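Local coordinates for putative nitrate transport protein (Thermoplasma volcanium, PDB 3MST), which is of uncharacterised function but probably binds a small ligand, possibly nitrate, between its two lobes as part of a transport system, at residues Ile78-Ile83 with Gly210-Glu215; Ser82-Glu87 with Glu139-Lys144; Gly90-Leu95 with Gly131-Val136; Asp156-Ala161 with Ala221-Ser226; Arg188-Ile193 with Val204-Ile209. One frame throughout, in Å; residues are numbered along the deposited sequence.

How the contacts relate
Contact 1 lies where the chain crosses from the six-stranded sheet into the five-stranded one. Contacts 2 and 3 continue into the latter: contact 2 shares Ser82 and Ile83 with contact 1, and strand 133-137 of contact 3 is the other neighbour of strand 81-85. Centres of contacts 2 and 3 are about 9 Å apart. Contact 4 belongs to the other lobe, its centre about 15 Å from that of contact 1, yet Met80 CE reaches Ser159 OG at 3.4 Å. Between them an unidentified ligand, probably from the crystallisation liquor, is hydrogen-bonded to Ile78 O, Leu157 N and Ser159 OG and may mark a pocket between the lobes. Contact 5 touches contact 1 where Tyr212 CE2 meets Met205 SE, 3.8 Å away.

Contact 1 of 5, residues Ile78-Ile83 with Gly210-Glu215; sequences IDMYSI and GIYGHE
Asp79 N points straight at Tyr212 O, 2.8 Å away with an N-H...O angle of 179°, in the carbonyl plane and on a lone pair, while Tyr212 CA returns a C-H...O contact to Asp79 O at 3.5 Å. On one side of this backbone link Ile78 does most of the packing. Its CG1 lies beside the backbone N (chi1 -45°), which puts CG2 anti to that N and over the centre of the His214 ring, a CH-pi contact of 3.9 Å from CG2 to the centroid. The same methyl reaches Tyr212 CB at 3.8 Å, and Ile78 CD1 touches His214 CD2 at 3.5 Å. Selenomethionine Met80 crosses the tyrosine roughly at a right angle, with its CG 4.1 Å from Tyr212 CD1. Asp79 lays its CB against Ile211 O at 3.5 Å and carries its carboxylate off to Ser145 OG, with a weak bond to Arg147 N at the start of helix 146-152. His214 NE2 is taken up by Pro29 O. The polar ends of Asp79 and His214 are thus engaged beyond the two segments, which themselves meet through one straight backbone bond and apolar carbons, joining the passage between the two sheets to the loop leading into strand 215-217.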
# COMPACT_ATOMS: atom_id res chain seq x y z
N ILE A 78 2.28 -5.96 0.33
CA ILE A 78 3.42 -5.14 0.75
C ILE A 78 3.39 -5.05 2.27
O ILE A 78 2.36 -4.74 2.84
CB ILE A 78 3.32 -3.72 0.15
CG1 ILE A 78 2.95 -3.73 -1.33
CG2 ILE A 78 4.66 -2.98 0.36
CD1 ILE A 78 2.70 -2.35 -1.92
N ASP A 79 4.51 -5.35 2.94
CA ASP A 79 4.52 -5.32 4.40
C ASP A 79 4.96 -3.94 4.85
O ASP A 79 6.15 -3.64 4.88
CB ASP A 79 5.45 -6.40 4.93
CG ASP A 79 5.26 -6.68 6.41
OD1 ASP A 79 4.29 -6.18 7.00
OD2 ASP A 79 6.10 -7.42 6.95
N MSE A 80 3.98 -3.08 5.10
CA MSE A 80 4.19 -1.63 5.30
C MSE A 80 3.99 -1.16 6.73
O MSE A 80 4.36 -0.04 7.06
CB MSE A 80 3.18 -0.86 4.44
CG MSE A 80 3.28 -1.14 2.98
SE MSE A 80 1.95 -0.30 1.91
CE MSE A 80 0.48 -1.48 2.22
N TYR A 81 3.37 -2.00 7.57
CA TYR A 81 2.91 -1.58 8.91
C TYR A 81 3.47 -2.47 10.01
O TYR A 81 3.72 -3.68 9.81
CB TYR A 81 1.37 -1.63 8.97
CG TYR A 81 0.72 -0.68 7.99
CD1 TYR A 81 0.78 0.69 8.18
CD2 TYR A 81 0.14 -1.12 6.82
CE1 TYR A 81 0.27 1.58 7.27
CE2 TYR A 81 -0.38 -0.22 5.91
CZ TYR A 81 -0.32 1.10 6.12
OH TYR A 81 -0.82 1.95 5.16
N SER A 82 3.59 -1.87 11.21
CA SER A 82 4.07 -2.52 12.39
C SER A 82 3.07 -2.34 13.52
O SER A 82 2.42 -1.29 13.62
CB SER A 82 5.37 -1.90 12.86
OG SER A 82 6.48 -2.44 12.14
N ILE A 83 2.90 -3.39 14.31
CA ILE A 83 2.10 -3.36 15.52
C ILE A 83 3.06 -3.17 16.70
O ILE A 83 4.02 -3.92 16.89
CB ILE A 83 1.30 -4.66 15.67
CG1 ILE A 83 0.39 -4.90 14.46
CG2 ILE A 83 0.50 -4.68 17.01
CD1 ILE A 83 -0.12 -6.39 14.37
N GLY A 210 13.91 -2.83 2.91
CA GLY A 210 13.92 -4.29 2.79
C GLY A 210 12.74 -5.03 3.39
O GLY A 210 12.55 -6.23 3.17
N ILE A 211 11.96 -4.32 4.22
CA ILE A 211 10.82 -4.95 4.89
C ILE A 211 9.66 -5.14 3.92
O ILE A 211 8.87 -6.05 4.07
CB ILE A 211 10.36 -4.14 6.13
CG1 ILE A 211 11.54 -3.92 7.12
CG2 ILE A 211 9.17 -4.83 6.82
CD1 ILE A 211 11.24 -2.90 8.22
N TYR A 212 9.49 -4.25 2.96
CA TYR A 212 8.27 -4.26 2.14
C TYR A 212 7.96 -5.57 1.48
O TYR A 212 6.83 -6.04 1.51
CB TYR A 212 8.35 -3.16 1.08
CG TYR A 212 8.34 -1.74 1.61
CD1 TYR A 212 7.31 -1.26 2.42
CD2 TYR A 212 9.37 -0.87 1.27
CE1 TYR A 212 7.30 0.06 2.89
CE2 TYR A 212 9.37 0.43 1.73
CZ TYR A 212 8.32 0.92 2.52
OH TYR A 212 8.35 2.22 2.96
N GLY A 213 8.95 -6.17 0.82
CA GLY A 213 8.72 -7.45 0.19
C GLY A 213 7.56 -7.49 -0.80
O GLY A 213 6.78 -8.43 -0.79
N HIS A 214 7.46 -6.47 -1.64
CA HIS A 214 6.39 -6.39 -2.63
C HIS A 214 6.22 -7.69 -3.39
O HIS A 214 7.20 -8.26 -3.88
CB HIS A 214 6.66 -5.31 -3.69
CG HIS A 214 6.69 -3.89 -3.20
ND1 HIS A 214 7.73 -3.38 -2.44
CD2 HIS A 214 5.84 -2.86 -3.44
CE1 HIS A 214 7.49 -2.10 -2.22
NE2 HIS A 214 6.35 -1.76 -2.80
N GLU A 215 4.99 -8.15 -3.54
CA GLU A 215 4.68 -9.32 -4.35
C GLU A 215 3.34 -9.13 -5.06
O GLU A 215 2.31 -8.88 -4.42
CB GLU A 215 4.63 -10.54 -3.47
CG GLU A 215 4.44 -11.83 -4.22
CD GLU A 215 4.15 -12.97 -3.28
OE1 GLU A 215 2.96 -13.13 -2.86
OE2 GLU A 215 5.12 -13.70 -2.95

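Contact 2 of 5, residues Ser82-Glu87 with Glu139-Lys144; sequences SILGDE and EISIGK
Ile83 and Lys144 form an antiparallel hydrogen-bonded pair: Ile83 N gives to Lys144 O at 2.8 Å, and Lys144 N gives back to Ile83 O at 3.0 Å. Just before it, Ser82 turns its OG beside its own backbone N (chi1 -83°), where the hydroxyl takes a weak, bent bond from Gly143 N at 2.9 Å. Its stronger partner is Asn138 OD1, so two groups grip this oxygen. Leu84 straddles Ser141 with its fork; CD1 and CD2 each lie 4.0 Å from Ser141 CB, and CD2 also brushes Ile142 O and Gly143 CA. Lys144 sends CG anti to its backbone N (chi1 173°) and runs extended as far as CE before bending at the last torsion. Glu87 meets this chain at about a right angle, OE2 being 4.2 Å from Lys144 CD. The charged ends stay 4.8 Å apart, OE2 to NZ, and a water bridges them, donating to Glu87 OE2 and accepting a longer bond from Lys144 NZ. Direct salt bridges go elsewhere, Lys144 to Glu152 and Glu87 to Arg149, both on helix 146-152. Strand 81-85 carries short edge strand 144-145 on one flank and strand 133-137 on the other; Ile83 packs on Leu108 of helix 100-112, and Leu84 on Ala128 of helix 121-129.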
# COMPACT_ATOMS: atom_id res chain seq x y z
N SER A 82 3.59 -1.87 11.21
CA SER A 82 4.07 -2.52 12.39
C SER A 82 3.07 -2.34 13.52
O SER A 82 2.42 -1.29 13.62
CB SER A 82 5.37 -1.90 12.86
OG SER A 82 6.48 -2.44 12.14
N ILE A 83 2.90 -3.39 14.31
CA ILE A 83 2.10 -3.36 15.52
C ILE A 83 3.06 -3.17 16.70
O ILE A 83 4.02 -3.92 16.89
CB ILE A 83 1.30 -4.66 15.67
CG1 ILE A 83 0.39 -4.90 14.46
CG2 ILE A 83 0.50 -4.68 17.01
CD1 ILE A 83 -0.12 -6.39 14.37
N LEU A 84 2.77 -2.17 17.51
CA LEU A 84 3.51 -1.81 18.71
C LEU A 84 2.68 -2.18 19.92
O LEU A 84 1.46 -2.12 19.90
CB LEU A 84 3.77 -0.32 18.75
CG LEU A 84 4.29 0.33 17.46
CD1 LEU A 84 4.59 1.82 17.72
CD2 LEU A 84 5.54 -0.40 16.92
N GLY A 85 3.33 -2.53 21.01
CA GLY A 85 2.64 -2.67 22.26
C GLY A 85 1.82 -3.93 22.44
O GLY A 85 2.07 -4.98 21.79
N ASP A 86 0.82 -3.79 23.31
CA ASP A 86 0.09 -4.93 23.85
C ASP A 86 -1.31 -5.05 23.23
O ASP A 86 -2.21 -4.25 23.51
CB ASP A 86 -0.01 -4.77 25.36
CG ASP A 86 -0.75 -5.90 26.05
OD1 ASP A 86 -1.22 -6.87 25.41
OD2 ASP A 86 -0.91 -5.80 27.29
N GLU A 87 -1.46 -6.02 22.31
CA GLU A 87 -2.71 -6.24 21.59
C GLU A 87 -3.89 -6.68 22.45
O GLU A 87 -5.01 -6.72 21.95
CB GLU A 87 -2.52 -7.18 20.40
CG GLU A 87 -1.70 -6.60 19.28
CD GLU A 87 -1.64 -7.55 18.11
OE1 GLU A 87 -2.71 -7.71 17.44
OE2 GLU A 87 -0.55 -8.11 17.86
N GLU A 139 7.90 3.41 8.83
CA GLU A 139 8.72 4.63 8.91
C GLU A 139 8.59 5.33 10.26
O GLU A 139 9.50 6.08 10.67
CB GLU A 139 8.43 5.61 7.78
CG GLU A 139 7.11 6.42 7.82
CD GLU A 139 5.85 5.62 7.50
OE1 GLU A 139 5.92 4.42 7.14
OE2 GLU A 139 4.76 6.24 7.61
N ILE A 140 7.52 5.04 10.99
CA ILE A 140 7.30 5.56 12.35
C ILE A 140 8.04 4.76 13.38
O ILE A 140 8.73 5.31 14.25
CB ILE A 140 5.76 5.64 12.64
CG1 ILE A 140 5.07 6.56 11.64
CG2 ILE A 140 5.53 6.00 14.10
CD1 ILE A 140 5.57 7.98 11.58
N SER A 141 7.91 3.45 13.33
CA SER A 141 8.57 2.55 14.26
C SER A 141 8.50 1.14 13.69
O SER A 141 7.48 0.75 13.12
CB SER A 141 7.93 2.60 15.67
OG SER A 141 8.67 1.86 16.61
N ILE A 142 9.57 0.39 13.92
CA ILE A 142 9.56 -1.03 13.64
C ILE A 142 8.96 -1.76 14.80
O ILE A 142 9.19 -1.47 15.98
CB ILE A 142 10.94 -1.58 13.34
CG1 ILE A 142 11.47 -0.89 12.09
CG2 ILE A 142 10.88 -3.10 13.11
CD1 ILE A 142 10.40 -0.71 11.03
N GLY A 143 8.14 -2.71 14.47
CA GLY A 143 7.55 -3.54 15.52
C GLY A 143 7.17 -4.89 14.91
O GLY A 143 7.84 -5.35 13.97
N LYS A 144 6.09 -5.48 15.38
CA LYS A 144 5.67 -6.80 14.87
C LYS A 144 5.06 -6.56 13.51
O LYS A 144 4.22 -5.69 13.35
CB LYS A 144 4.63 -7.46 15.78
CG LYS A 144 4.03 -8.74 15.23
CD LYS A 144 3.02 -9.43 16.20
CE LYS A 144 2.52 -10.79 15.64
NZ LYS A 144 2.34 -11.81 16.67
O HOH W 1 -0.23 -10.85 18.45

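Contact 3 of 5, residues Gly90-Leu95 with Gly131-Val136; sequences GRIYTL and GYSALV. With EDO (1,2-ethanediol), chain J.
Tyr93 and Ala134, like Ile92 and Ser133, pair across two parallel strands whose short axes cross at -31°. The backbone ladder runs from Ser133 N to Arg91 O, from Tyr93 N to Ser133 O at 2.9 Å, and from Leu135 N to Tyr93 O at 2.8 Å. Two hydroxyls extend it. Ser133 OG, placed between its backbone N and carbonyl carbon (chi1 75°), also donates to Arg91 O at 2.8 Å, so that one carbonyl is held twice by a single residue; Thr94 OG1 donates to Leu135 O at the same distance. At the strand start Arg91 spreads over a face of the Tyr132 ring. Its CD makes a CH-pi contact 3.6 Å from the centroid, and the guanidinium plane continues only 8° from parallel to the ring, its centre over Tyr132 OH. NH1 bonds to Tyr93 OH, somewhat out of the guanidinium plane, and in the crystal NE bonds in plane to a 1,2-ethanediol, probably from the crystallisation liquor. Apolar contacts complete the interface: Ile92 CG2 on Leu135 CB at 4.1 Å, and Tyr93 CB on Ala134 CB at 4.0 Å. Helix 100-112 packs on Ile92 and Thr94, helix 121-129 on Tyr93, Ala134 and Val136 of the opposite face, while strands 115-118 and 81-85 flank the pair.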
# COMPACT_ATOMS: atom_id res chain seq x y z
N GLY A 90 -6.96 -3.46 24.80
CA GLY A 90 -8.23 -2.83 24.50
C GLY A 90 -8.25 -1.57 23.65
O GLY A 90 -9.31 -1.04 23.32
N ARG A 91 -7.06 -1.07 23.30
CA ARG A 91 -6.97 0.07 22.39
C ARG A 91 -5.89 -0.17 21.35
O ARG A 91 -4.84 -0.72 21.70
CB ARG A 91 -6.59 1.36 23.13
CG ARG A 91 -7.53 1.79 24.19
CD ARG A 91 -7.12 3.15 24.76
NE ARG A 91 -7.93 3.47 25.95
CZ ARG A 91 -7.66 4.50 26.74
NH1 ARG A 91 -6.68 5.32 26.46
NH2 ARG A 91 -8.39 4.74 27.81
N ILE A 92 -6.19 0.20 20.11
CA ILE A 92 -5.19 0.28 19.05
C ILE A 92 -5.15 1.73 18.59
O ILE A 92 -6.10 2.25 18.02
CB ILE A 92 -5.50 -0.63 17.82
CG1 ILE A 92 -5.67 -2.08 18.23
CG2 ILE A 92 -4.37 -0.45 16.77
CD1 ILE A 92 -6.19 -3.01 17.08
N TYR A 93 -4.03 2.38 18.88
CA TYR A 93 -3.77 3.73 18.38
C TYR A 93 -3.27 3.64 16.94
O TYR A 93 -2.49 2.72 16.63
CB TYR A 93 -2.72 4.41 19.29
CG TYR A 93 -3.32 4.93 20.59
CD1 TYR A 93 -3.49 4.08 21.67
CD2 TYR A 93 -3.84 6.21 20.67
CE1 TYR A 93 -4.08 4.52 22.83
CE2 TYR A 93 -4.44 6.66 21.84
CZ TYR A 93 -4.56 5.78 22.90
OH TYR A 93 -5.16 6.18 24.08
N THR A 94 -3.69 4.56 16.09
CA THR A 94 -3.21 4.56 14.71
C THR A 94 -3.22 5.98 14.17
O THR A 94 -3.33 6.95 14.95
CB THR A 94 -4.03 3.56 13.87
OG1 THR A 94 -3.36 3.29 12.64
CG2 THR A 94 -5.45 4.04 13.64
N LEU A 95 -3.01 6.10 12.87
CA LEU A 95 -2.93 7.36 12.19
C LEU A 95 -4.30 7.94 11.84
O LEU A 95 -5.29 7.48 12.39
CB LEU A 95 -1.97 7.23 11.01
CG LEU A 95 -0.50 6.97 11.34
CD1 LEU A 95 0.01 7.95 12.39
CD2 LEU A 95 -0.18 5.56 11.69
N GLY A 131 1.46 0.94 27.43
CA GLY A 131 0.80 -0.32 27.64
C GLY A 131 -0.39 -0.62 26.74
O GLY A 131 -0.99 -1.66 26.86
N TYR A 132 -0.74 0.33 25.87
CA TYR A 132 -1.71 0.08 24.81
C TYR A 132 -0.98 -0.54 23.61
O TYR A 132 0.15 -0.97 23.73
CB TYR A 132 -2.52 1.33 24.51
CG TYR A 132 -3.46 1.70 25.67
CD1 TYR A 132 -4.49 0.86 26.03
CD2 TYR A 132 -3.27 2.86 26.40
CE1 TYR A 132 -5.34 1.16 27.09
CE2 TYR A 132 -4.15 3.20 27.45
CZ TYR A 132 -5.20 2.36 27.77
OH TYR A 132 -6.07 2.64 28.83
N SER A 133 -1.69 -0.66 22.49
CA SER A 133 -1.09 -1.06 21.23
C SER A 133 -1.27 0.04 20.19
O SER A 133 -2.02 0.97 20.37
CB SER A 133 -1.68 -2.41 20.73
OG SER A 133 -2.98 -2.22 20.20
N ALA A 134 -0.53 -0.09 19.08
CA ALA A 134 -0.62 0.86 17.99
C ALA A 134 -0.33 0.12 16.68
O ALA A 134 0.36 -0.89 16.67
CB ALA A 134 0.34 2.03 18.15
N LEU A 135 -0.84 0.69 15.59
CA LEU A 135 -0.57 0.21 14.24
C LEU A 135 -0.07 1.41 13.46
O LEU A 135 -0.81 2.39 13.27
CB LEU A 135 -1.81 -0.38 13.62
CG LEU A 135 -1.62 -1.14 12.29
CD1 LEU A 135 -1.29 -0.25 11.11
CD2 LEU A 135 -0.60 -2.23 12.40
N VAL A 136 1.18 1.37 13.04
CA VAL A 136 1.82 2.51 12.39
C VAL A 136 2.59 2.04 11.17
O VAL A 136 2.97 0.88 11.05
CB VAL A 136 2.82 3.25 13.37
CG1 VAL A 136 2.07 3.76 14.59
CG2 VAL A 136 3.96 2.32 13.78
C1 EDO J . -10.63 2.02 25.78
O1 EDO J . -9.78 1.37 26.72
C2 EDO J . -11.49 0.97 25.13
O2 EDO J . -12.28 0.38 26.20

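Contact 4 of 5, residues Asp156-Ala161 with Ala221-Ser226; sequences DLPSCA and AELVGS
Glu222, Gly225 and Ser226 turn one side of helix 220-230 to Leu157 and Pro158, in the loop that leads into strand 160-164; this is a helix laid against the run-in to a strand of the six-stranded mixed sheet. At Glu222 it is the backbone that meets the loop: its O lies 3.7 Å from Leu157 CD2 and 3.9 Å from Pro158 CD. The carboxylate goes to Thr217 and to Arg77, and Arg77 also pairs with Asp156, so one arginine ties both segments to strand 71-77. Leu223 starts away from the loop, but its CD2 swings back to 4.2 Å from Pro158 CG. Gly225, with no side chain, presents bare backbone, and Leu157 CD1 settles 3.7 Å from Gly225 O. The two methyls of Leu157 thus lie against backbone three residues apart on the helix, CD2 by Glu222 and CD1 by Gly225. At Ser226, chi1 -178° sets OG anti to the backbone N and aims it at Pro158 O. The hydrogen bond modelled there is very short and drawn from one of two deposited conformers, so its exact length is doubtful. Beside it, Ser226 CB lies 4.0 Å from Leu157 CB.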
# COMPACT_ATOMS: atom_id res chain seq x y z
N ASP A 156 -4.12 -13.14 5.10
CA ASP A 156 -2.99 -12.74 4.25
C ASP A 156 -3.44 -12.50 2.82
O ASP A 156 -3.51 -13.46 2.04
CB ASP A 156 -1.87 -13.78 4.27
CG ASP A 156 -0.69 -13.38 3.41
OD1 ASP A 156 -0.58 -12.15 3.06
OD2 ASP A 156 0.13 -14.30 3.13
N LEU A 157 -3.78 -11.24 2.54
CA LEU A 157 -4.40 -10.84 1.26
C LEU A 157 -3.77 -9.54 0.81
O LEU A 157 -3.25 -8.77 1.64
CB LEU A 157 -5.90 -10.68 1.44
CG LEU A 157 -6.64 -11.99 1.72
CD1 LEU A 157 -7.97 -11.70 2.38
CD2 LEU A 157 -6.78 -12.85 0.45
N PRO A 158 -3.79 -9.25 -0.48
CA PRO A 158 -3.17 -8.03 -0.97
C PRO A 158 -3.96 -6.79 -0.61
O PRO A 158 -5.15 -6.65 -0.97
CB PRO A 158 -3.16 -8.23 -2.50
CG PRO A 158 -4.26 -9.17 -2.75
CD PRO A 158 -4.24 -10.11 -1.59
N SER A 159 -3.33 -5.85 0.08
CA SER A 159 -3.98 -4.60 0.44
C SER A 159 -3.90 -3.48 -0.56
O SER A 159 -4.57 -2.44 -0.40
CB SER A 159 -3.47 -4.10 1.81
OG SER A 159 -2.13 -3.63 1.70
N CYS A 160 -3.10 -3.66 -1.63
CA CYS A 160 -2.97 -2.68 -2.69
C CYS A 160 -3.38 -3.32 -3.99
O CYS A 160 -3.36 -4.54 -4.15
CB CYS A 160 -1.55 -2.16 -2.74
SG CYS A 160 -1.07 -1.22 -1.27
N ALA A 161 -3.81 -2.47 -4.92
CA ALA A 161 -4.40 -2.94 -6.15
C ALA A 161 -4.00 -2.11 -7.34
O ALA A 161 -3.63 -0.93 -7.19
CB ALA A 161 -5.95 -2.94 -6.02
N ALA A 221 -9.19 -15.29 -6.76
CA ALA A 221 -9.72 -15.51 -5.43
C ALA A 221 -9.06 -14.62 -4.40
O ALA A 221 -9.71 -14.26 -3.42
CB ALA A 221 -9.57 -16.97 -5.03
N GLU A 222 -7.78 -14.29 -4.60
CA GLU A 222 -7.08 -13.39 -3.64
C GLU A 222 -7.58 -11.96 -3.76
O GLU A 222 -7.73 -11.27 -2.75
CB GLU A 222 -5.57 -13.47 -3.85
CG GLU A 222 -5.05 -14.85 -3.50
CD GLU A 222 -3.55 -14.92 -3.38
OE1 GLU A 222 -2.86 -14.13 -4.05
OE2 GLU A 222 -3.02 -15.79 -2.63
N LEU A 223 -7.82 -11.52 -4.99
CA LEU A 223 -8.40 -10.21 -5.23
C LEU A 223 -9.82 -10.08 -4.67
O LEU A 223 -10.16 -9.10 -4.00
CB LEU A 223 -8.36 -9.83 -6.70
CG LEU A 223 -6.96 -9.92 -7.36
CD1 LEU A 223 -7.02 -9.60 -8.84
CD2 LEU A 223 -5.92 -9.12 -6.61
N VAL A 224 -10.65 -11.09 -4.94
CA VAL A 224 -12.00 -11.14 -4.39
C VAL A 224 -11.93 -11.18 -2.85
O VAL A 224 -12.72 -10.48 -2.18
CB VAL A 224 -12.78 -12.33 -4.99
CG1 VAL A 224 -14.12 -12.60 -4.23
CG2 VAL A 224 -13.03 -12.07 -6.47
N GLY A 225 -11.01 -11.97 -2.31
CA GLY A 225 -10.87 -12.05 -0.86
C GLY A 225 -10.53 -10.71 -0.25
O GLY A 225 -11.06 -10.34 0.78
N SER A 226 -9.60 -9.98 -0.85
CA SER A 226 -9.24 -8.68 -0.28
C SER A 226 -10.38 -7.65 -0.41
O SER A 226 -10.61 -6.84 0.48
CB SER A 226 -7.96 -8.20 -0.95
OG SER A 226 -7.53 -6.98 -0.42

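Contact 5 of 5, residues Arg188-Ile193 with Val204-Ile209; sequences RAAEII and VMKKII
Ala190 fits between Met205 and Lys206 where two helices come closest, their short axes 8.5 Å apart and inclined at 138°. Most of the contact is apolar. Met205, a selenomethionine, lays its CG on Ala190 CA at 3.6 Å, and bends at chi2 and chi3 (54° and 50°) bring its CE to 3.8 Å from Ile193 CG2, the two side chains meeting at about a right angle. Lys206 contributes its aliphatic part, CG lying 3.6 Å from Ala190 CB. Ile209 reaches in with its extended arm: its CD1 lodges 3.6 Å from Ala189 CB and also touches Ile193 CD1 at 3.8 Å. No hydrogen bond crosses the interface. The one charged pair is long, Glu191 OE2 to Lys206 NZ at 3.8 Å, and uncertain because Glu191 has two deposited conformers; Lys206 has a stronger partner in Glu202. Helix 32-36 closes over Ile193 and Met205 through Phe32, while Ile182 of helix 169-184 packs on Ala189 and Ile209. With only a short connection between helices 186-197 and 202-208, the arrangement is an antiparallel helical hairpin with its two helices well off strictly antiparallel, its close approach made at a small alanine.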
# COMPACT_ATOMS: atom_id res chain seq x y z
N ARG A 188 20.39 2.47 -3.72
CA ARG A 188 19.99 3.33 -4.82
C ARG A 188 18.47 3.51 -4.83
O ARG A 188 17.98 4.60 -5.12
CB ARG A 188 20.40 2.72 -6.15
CG ARG A 188 20.21 3.68 -7.32
N ALA A 189 17.76 2.40 -4.62
CA ALA A 189 16.28 2.46 -4.56
C ALA A 189 15.83 3.40 -3.46
O ALA A 189 14.97 4.26 -3.68
CB ALA A 189 15.71 1.06 -4.33
N ALA A 190 16.47 3.33 -2.29
CA ALA A 190 16.14 4.25 -1.20
C ALA A 190 16.36 5.73 -1.55
O ALA A 190 15.53 6.60 -1.24
CB ALA A 190 16.90 3.88 0.08
N GLU A 191 17.47 6.04 -2.23
CA GLU A 191 17.70 7.42 -2.62
C GLU A 191 16.68 7.90 -3.64
O GLU A 191 16.20 9.02 -3.54
CB GLU A 191 19.11 7.59 -3.20
CG GLU A 191 20.22 7.02 -2.36
CD GLU A 191 21.59 7.34 -2.92
OE1 GLU A 191 21.67 7.96 -4.03
OE2 GLU A 191 22.58 6.94 -2.27
N ILE A 192 16.34 7.05 -4.62
CA ILE A 192 15.35 7.43 -5.62
C ILE A 192 13.99 7.67 -4.98
O ILE A 192 13.32 8.65 -5.26
CB ILE A 192 15.24 6.38 -6.76
CG1 ILE A 192 16.54 6.31 -7.59
CG2 ILE A 192 14.07 6.75 -7.64
CD1 ILE A 192 16.70 4.91 -8.25
N ILE A 193 13.55 6.74 -4.14
CA ILE A 193 12.24 6.84 -3.48
C ILE A 193 12.17 8.06 -2.59
O ILE A 193 11.19 8.82 -2.61
CB ILE A 193 11.95 5.55 -2.68
CG1 ILE A 193 11.70 4.37 -3.64
CG2 ILE A 193 10.74 5.75 -1.75
CD1 ILE A 193 11.92 3.03 -3.03
N VAL A 204 15.68 7.15 6.58
CA VAL A 204 14.50 6.36 6.96
C VAL A 204 14.22 5.26 5.94
O VAL A 204 13.98 4.11 6.31
CB VAL A 204 13.29 7.30 7.11
CG1 VAL A 204 11.96 6.53 7.07
CG2 VAL A 204 13.41 8.08 8.42
N MSE A 205 14.31 5.61 4.66
CA MSE A 205 14.03 4.65 3.59
C MSE A 205 15.09 3.56 3.53
O MSE A 205 14.80 2.39 3.32
CB MSE A 205 13.86 5.34 2.24
CG MSE A 205 13.35 4.36 1.14
SE MSE A 205 11.73 3.39 1.52
CE MSE A 205 10.92 5.08 2.03
N LYS A 206 16.36 3.92 3.73
CA LYS A 206 17.39 2.87 3.77
C LYS A 206 17.14 1.85 4.90
O LYS A 206 17.42 0.67 4.77
CB LYS A 206 18.79 3.49 3.96
CG LYS A 206 19.31 4.18 2.73
CD LYS A 206 20.65 4.93 2.95
CE LYS A 206 21.25 5.26 1.57
NZ LYS A 206 21.69 6.68 1.40
N LYS A 207 16.62 2.32 6.03
CA LYS A 207 16.37 1.43 7.14
C LYS A 207 15.22 0.47 6.87
O LYS A 207 15.24 -0.67 7.30
CB LYS A 207 16.04 2.24 8.39
CG LYS A 207 15.79 1.44 9.65
N ILE A 208 14.18 0.94 6.19
CA ILE A 208 12.94 0.16 6.07
C ILE A 208 12.68 -0.51 4.72
O ILE A 208 11.77 -1.34 4.62
CB ILE A 208 11.69 1.01 6.48
CG1 ILE A 208 11.31 2.06 5.43
CG2 ILE A 208 11.88 1.61 7.90
CD1 ILE A 208 10.12 2.91 5.78
N ILE A 209 13.47 -0.20 3.71
CA ILE A 209 13.14 -0.60 2.34
C ILE A 209 13.08 -2.10 2.18
O ILE A 209 12.27 -2.62 1.42
CB ILE A 209 14.09 0.05 1.29
CG1 ILE A 209 13.52 -0.16 -0.13
CG2 ILE A 209 15.55 -0.43 1.51
CD1 ILE A 209 14.16 0.69 -1.12